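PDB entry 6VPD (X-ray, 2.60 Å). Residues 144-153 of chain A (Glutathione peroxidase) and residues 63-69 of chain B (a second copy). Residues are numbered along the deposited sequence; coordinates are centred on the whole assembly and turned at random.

Chain A 144-153: GLLGLERVKW
Chain B 63-69: FTYQYKN

This is a small, predominantly apolar contact between two copies of glutathione peroxidase, in which the side chain of Tyr65(B), carried on a helix, lies among three leucines and a lysine of an irregular loop; no hydrogen bond crosses between the stretches.

The buried surface, summed over both sides, is 359 Å², of which Tyr65(B) alone contributes 113 Å². In register, Leu146(A) and Tyr65(B) are paired, their CA atoms 6.9 Å apart.

Chain B enters its helix after Phe63(B), the N-cap residue (phi/psi -142/43), whose CA-to-CB bond points away from chain A. From Thr64(B) onward phi stays between -74° and -64° and psi between -48° and -24°, with Lys68(B) N to Thr64(B) O at 3.2 Å and Asn69(B) N to Tyr65(B) O at 3.1 Å as hydrogen bonds.

Chain A folds back on itself at its start. Leu145(A) is extended (-68/134), Leu146(A) has positive phi (67/16), and Gly147(A) follows at 92/-7, where a CB would be jammed against the preceding carbonyl oxygen; glycine suits this position. Two hydrogen bonds brace the turn, Gly147(A) N to Gly144(A) O at 3.1 Å and Leu148(A) N to Leu145(A) O at 3.2 Å. Leu148(A) resumes an extended backbone (-60/125).

The CA-to-CB bond of Tyr65(B) points sideways, but chi1 of -176° (t) brings its end closer to chain A, and chi2 of 81° sets the tilt of the ring. Leu146(A), m at chi1 and t at chi2, sets CD1 at the ring edge, 3.7 Å from Tyr65(B) CB and 3.5 Å from Tyr65(B) N, so this methyl also packs on the first turn of the helix. Also near the ring plane, Leu145(A) O lies 3.9 Å from Tyr65(B) CE1. Leu145(A) and Leu148(A) share a t, p conformation: Leu145(A) CD2 is 4.0 Å from Tyr65(B) CD1, and Leu148(A) CD2 is 3.7 Å from Tyr65(B) CZ and 3.3 Å from Tyr65(B) OH.

At the hydroxyl end, Lys152(A) (chi1 -51°, m) contributes its aliphatic chain, with CG 3.3 Å from Tyr65(B) OH. That hydroxyl is hydrogen-bonded elsewhere in the structure, so tyrosine can combine an apolar ring with a satisfied polar tip.

One helical turn onward, Lys68(B) starts toward chain A and places CD 3.6 Å from Leu145(A) CD1, while its end leads away. Lysine suits this exposed margin: its methylenes cover the leucine and its amine remains clear of the apolar contact.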

# COMPACT_ATOMS: atom_id res chain seq x y z
N GLY A 144 0.06 7.73 10.82
CA GLY A 144 0.68 6.71 10.02
C GLY A 144 2.19 6.77 10.04
O GLY A 144 2.81 7.37 10.92
N LEU A 145 2.81 6.14 9.05
CA LEU A 145 4.25 5.98 9.09
C LEU A 145 4.96 7.32 8.94
O LEU A 145 4.59 8.14 8.08
CB LEU A 145 4.67 4.99 8.00
CG LEU A 145 6.15 4.74 7.79
CD1 LEU A 145 6.66 3.58 8.68
CD2 LEU A 145 6.37 4.46 6.32
N LEU A 146 5.96 7.55 9.80
CA LEU A 146 6.76 8.77 9.87
C LEU A 146 5.96 9.97 10.33
O LEU A 146 6.43 11.12 10.19
CB LEU A 146 7.46 9.08 8.54
CG LEU A 146 8.56 8.05 8.34
CD1 LEU A 146 9.13 8.15 6.95
CD2 LEU A 146 9.62 8.23 9.43
N GLY A 147 4.79 9.73 10.90
CA GLY A 147 3.91 10.78 11.33
C GLY A 147 2.90 11.21 10.30
O GLY A 147 2.03 12.03 10.61
N LEU A 148 3.00 10.70 9.07
CA LEU A 148 2.05 11.06 8.04
C LEU A 148 0.66 10.66 8.48
O LEU A 148 0.42 9.50 8.82
CB LEU A 148 2.39 10.38 6.73
CG LEU A 148 1.50 10.82 5.57
CD1 LEU A 148 2.01 12.13 4.92
CD2 LEU A 148 1.35 9.69 4.58
N GLU A 149 -0.24 11.62 8.48
CA GLU A 149 -1.56 11.46 9.05
C GLU A 149 -2.60 10.97 8.03
O GLU A 149 -3.49 10.19 8.40
CB GLU A 149 -1.97 12.80 9.69
CG GLU A 149 -3.28 12.76 10.40
CD GLU A 149 -3.58 14.04 11.16
OE1 GLU A 149 -2.62 14.65 11.71
OE2 GLU A 149 -4.78 14.44 11.20
N ARG A 150 -2.47 11.36 6.76
CA ARG A 150 -3.36 10.89 5.70
C ARG A 150 -3.42 9.37 5.60
O ARG A 150 -2.41 8.67 5.75
CB ARG A 150 -2.93 11.46 4.34
CG ARG A 150 -3.16 12.97 4.14
CD ARG A 150 -4.64 13.24 3.87
NE ARG A 150 -5.09 14.61 4.13
CZ ARG A 150 -5.39 15.09 5.34
NH1 ARG A 150 -5.28 14.30 6.40
NH2 ARG A 150 -5.81 16.35 5.44
N VAL A 151 -4.62 8.86 5.32
CA VAL A 151 -4.79 7.50 4.84
C VAL A 151 -4.26 7.41 3.41
O VAL A 151 -4.65 8.19 2.54
CB VAL A 151 -6.26 7.08 4.92
CG1 VAL A 151 -6.43 5.67 4.40
CG2 VAL A 151 -6.74 7.19 6.36
N LYS A 152 -3.38 6.45 3.18
CA LYS A 152 -2.69 6.37 1.89
C LYS A 152 -3.56 5.70 0.83
O LYS A 152 -3.60 6.15 -0.32
CB LYS A 152 -1.38 5.61 2.04
CG LYS A 152 -0.50 6.14 3.17
CD LYS A 152 0.33 5.03 3.84
CE LYS A 152 0.49 5.28 5.36
NZ LYS A 152 1.19 4.16 6.07
N TRP A 153 -4.29 4.65 1.20
CA TRP A 153 -4.98 3.83 0.21
C TRP A 153 -6.23 3.24 0.85
O TRP A 153 -6.51 3.46 2.04
CB TRP A 153 -4.02 2.76 -0.31
CG TRP A 153 -4.45 2.04 -1.56
CD1 TRP A 153 -4.61 0.68 -1.71
CD2 TRP A 153 -4.77 2.62 -2.82
NE1 TRP A 153 -5.01 0.39 -3.00
CE2 TRP A 153 -5.13 1.57 -3.70
CE3 TRP A 153 -4.81 3.94 -3.30
CZ2 TRP A 153 -5.51 1.79 -5.02
CZ3 TRP A 153 -5.21 4.16 -4.61
CH2 TRP A 153 -5.54 3.09 -5.46
N PHE B 63 15.15 9.63 3.07
CA PHE B 63 14.00 9.50 2.18
C PHE B 63 13.23 8.24 2.56
O PHE B 63 12.81 7.46 1.71
CB PHE B 63 14.40 9.44 0.70
CG PHE B 63 14.86 10.75 0.13
CD1 PHE B 63 16.18 11.16 0.25
CD2 PHE B 63 13.96 11.59 -0.52
CE1 PHE B 63 16.61 12.36 -0.27
CE2 PHE B 63 14.37 12.81 -1.03
CZ PHE B 63 15.70 13.19 -0.91
N THR B 64 13.07 8.04 3.87
CA THR B 64 12.61 6.76 4.40
C THR B 64 11.16 6.44 4.05
O THR B 64 10.78 5.26 4.03
CB THR B 64 12.83 6.74 5.93
OG1 THR B 64 14.18 7.12 6.23
CG2 THR B 64 12.56 5.36 6.53
N TYR B 65 10.33 7.46 3.77
CA TYR B 65 8.92 7.17 3.51
C TYR B 65 8.77 6.35 2.23
O TYR B 65 7.98 5.40 2.18
CB TYR B 65 8.12 8.48 3.42
CG TYR B 65 6.64 8.19 3.25
CD1 TYR B 65 5.84 7.86 4.35
CD2 TYR B 65 6.06 8.18 1.99
CE1 TYR B 65 4.49 7.55 4.20
CE2 TYR B 65 4.71 7.87 1.83
CZ TYR B 65 3.93 7.56 2.93
OH TYR B 65 2.60 7.25 2.77
N GLN B 66 9.56 6.67 1.21
CA GLN B 66 9.42 6.01 -0.08
C GLN B 66 10.00 4.58 -0.05
O GLN B 66 9.43 3.68 -0.68
CB GLN B 66 10.07 6.87 -1.17
CG GLN B 66 9.52 8.33 -1.32
CD GLN B 66 9.86 9.28 -0.14
OE1 GLN B 66 10.50 8.90 0.84
NE2 GLN B 66 9.42 10.53 -0.25
N TYR B 67 11.06 4.33 0.72
CA TYR B 67 11.62 2.99 0.79
C TYR B 67 10.69 2.03 1.52
O TYR B 67 10.47 0.89 1.06
CB TYR B 67 12.97 3.02 1.50
CG TYR B 67 14.09 3.57 0.68
CD1 TYR B 67 14.79 2.75 -0.21
CD2 TYR B 67 14.47 4.90 0.79
CE1 TYR B 67 15.85 3.25 -0.97
CE2 TYR B 67 15.51 5.42 0.03
CZ TYR B 67 16.20 4.59 -0.84
OH TYR B 67 17.24 5.10 -1.59
N LYS B 68 10.20 2.44 2.69
CA LYS B 68 9.31 1.57 3.46
C LYS B 68 8.00 1.34 2.72
O LYS B 68 7.43 0.24 2.78
CB LYS B 68 9.06 2.18 4.84
CG LYS B 68 10.17 1.89 5.85
CD LYS B 68 9.70 2.18 7.29
CE LYS B 68 10.66 1.60 8.34
NZ LYS B 68 10.43 0.14 8.59
N ASN B 69 7.50 2.35 2.02
CA ASN B 69 6.28 2.20 1.24
C ASN B 69 6.47 1.18 0.12
O ASN B 69 5.61 0.30 -0.08
CB ASN B 69 5.88 3.56 0.68
CG ASN B 69 4.38 3.74 0.58
OD1 ASN B 69 3.61 2.94 1.12
ND2 ASN B 69 3.95 4.81 -0.10